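Local coordinates for putative alpha-L-fucosidase (Bacteroides thetaiotaomicron, PDB 4H41), which is a putative alpha-L-fucosidase with a TIM-barrel fold, probably acting in the breakdown of host glycans, at residues D291-R294 / M295-E298. Numbering follows the deposited sequence.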
loop_
_atom_site.group_PDB
_atom_site.type_symbol
_atom_site.label_atom_id
_atom_site.label_comp_id
_atom_site.label_asym_id
_atom_site.label_seq_id
_atom_site.Cartn_x
_atom_site.Cartn_y
_atom_site.Cartn_z
ATOM N N ASP B 291 12.342 -12.405 10.197
ATOM C CA ASP B 291 12.797 -13.820 10.129
ATOM C C ASP B 291 13.074 -14.272 8.722
ATOM O O ASP B 291 13.985 -15.056 8.516
ATOM C CB ASP B 291 11.828 -14.801 10.805
ATOM C CG ASP B 291 12.088 -14.997 12.293
ATOM O OD1 ASP B 291 13.163 -14.556 12.778
ATOM O OD2 ASP B 291 11.281 -15.701 12.947
ATOM N N LYS B 292 12.385 -13.700 7.720
ATOM C CA LYS B 292 12.701 -14.055 6.330
ATOM C C LYS B 292 14.046 -13.479 5.931
ATOM O O LYS B 292 14.855 -14.179 5.294
ATOM C CB LYS B 292 11.615 -13.569 5.377
ATOM C CG LYS B 292 10.296 -14.320 5.545
ATOM C CD LYS B 292 9.188 -13.685 4.712
ATOM C CE LYS B 292 7.854 -14.386 4.943
ATOM N NZ LYS B 292 6.814 -13.807 4.047
ATOM N N LEU B 293 14.307 -12.213 6.291
ATOM C CA LEU B 293 15.590 -11.574 5.993
ATOM C C LEU B 293 16.709 -12.366 6.708
ATOM O O LEU B 293 17.770 -12.641 6.131
ATOM C CB LEU B 293 15.606 -10.122 6.450
ATOM C CG LEU B 293 16.911 -9.367 6.159
ATOM C CD1 LEU B 293 17.266 -9.361 4.701
ATOM C CD2 LEU B 293 16.825 -7.918 6.617
ATOM N N ARG B 294 16.457 -12.717 7.967
ATOM C CA ARG B 294 17.434 -13.450 8.804
ATOM C C ARG B 294 17.792 -14.759 8.101
ATOM O O ARG B 294 18.936 -15.118 8.033
ATOM C CB ARG B 294 16.861 -13.723 10.215
ATOM C CG ARG B 294 17.811 -14.456 11.052
ATOM C CD ARG B 294 17.295 -14.852 12.401
ATOM N NE ARG B 294 15.993 -15.481 12.380
ATOM C CZ ARG B 294 15.725 -16.755 12.113
ATOM N NH1 ARG B 294 16.704 -17.608 11.845
ATOM N NH2 ARG B 294 14.485 -17.198 12.169
HETATM N N MSE B 295 16.797 -15.501 7.654
HETATM C CA MSE B 295 17.073 -16.794 6.995
HETATM C C MSE B 295 17.921 -16.613 5.721
HETATM O O MSE B 295 18.795 -17.436 5.453
HETATM C CB MSE B 295 15.764 -17.500 6.682
HETATM C CG MSE B 295 15.103 -18.060 7.900
HETATM SE SE MSE B 295 13.466 -19.034 7.294
HETATM C CE MSE B 295 12.600 -17.903 6.044
ATOM N N LYS B 296 17.718 -15.529 4.968
ATOM C CA LYS B 296 18.479 -15.268 3.747
ATOM C C LYS B 296 19.900 -14.903 4.077
ATOM O O LYS B 296 20.807 -15.389 3.393
ATOM C CB LYS B 296 17.791 -14.174 2.904
ATOM C CG LYS B 296 16.449 -14.656 2.389
ATOM C CD LYS B 296 15.740 -13.718 1.427
ATOM C CE LYS B 296 15.593 -12.306 1.904
ATOM N NZ LYS B 296 14.966 -11.444 0.866
ATOM N N LEU B 297 20.133 -14.125 5.140
ATOM C CA LEU B 297 21.490 -13.755 5.537
ATOM C C LEU B 297 22.221 -14.959 6.145
ATOM O O LEU B 297 23.439 -15.094 5.992
ATOM C CB LEU B 297 21.468 -12.568 6.515
ATOM C CG LEU B 297 20.897 -11.243 5.930
ATOM C CD1 LEU B 297 20.890 -10.173 7.015
ATOM C CD2 LEU B 297 21.699 -10.745 4.742
ATOM N N GLU B 298 21.458 -15.831 6.848
ATOM C CA GLU B 298 22.022 -17.053 7.419
ATOM C C GLU B 298 22.499 -17.989 6.292
ATOM O O GLU B 298 23.554 -18.588 6.400
ATOM C CB GLU B 298 21.030 -17.768 8.341
ATOM C CG GLU B 298 20.856 -17.026 9.648
ATOM C CD GLU B 298 19.800 -17.573 10.586
ATOM O OE1 GLU B 298 19.085 -18.533 10.206
ATOM O OE2 GLU B 298 19.666 -17.011 11.699
#
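M295 to E298 follow D291 to R294 by one turn of helix 290-302, and four successive i to i+4 backbone bonds tie the turns together, from M295 N to D291 O (3.0 Å) through to E298 N to R294 O (2.9 Å). On one flank R294 sits between two acids. Its chain runs out extended (chi1 180°) and folds at chi3, which swings the guanidinium between them: NE donates to D291 OD1 at 3.0 Å, meeting that oxygen from above the carboxylate plane, with a weaker bond from NH2 to the same oxygen, while NH1 reaches E298 OE2, also at 3.0 Å, in a nearly straight bond on the syn side, tilted 29° out of the carboxylate plane. The guanidinium and E298 carboxylate planes stand 54° apart. Selenomethionine M295 lays CG over one guanidinium face and CE against K292 CA (3.9 Å). L293 CG packs against L297 CD1 (4.1 Å). K292 pairs with D280, K296 with D244. D291 OD1 also bonds S98 of the second subunit. A leucine in place of R294 would probably leave D291 and E298 without their shared cation. This i, i+3, i+7 salt-bridge network thus holds the guanidinium from its NE/NH2 side and at NH1, on a barrel helix that meets a neighbouring subunit.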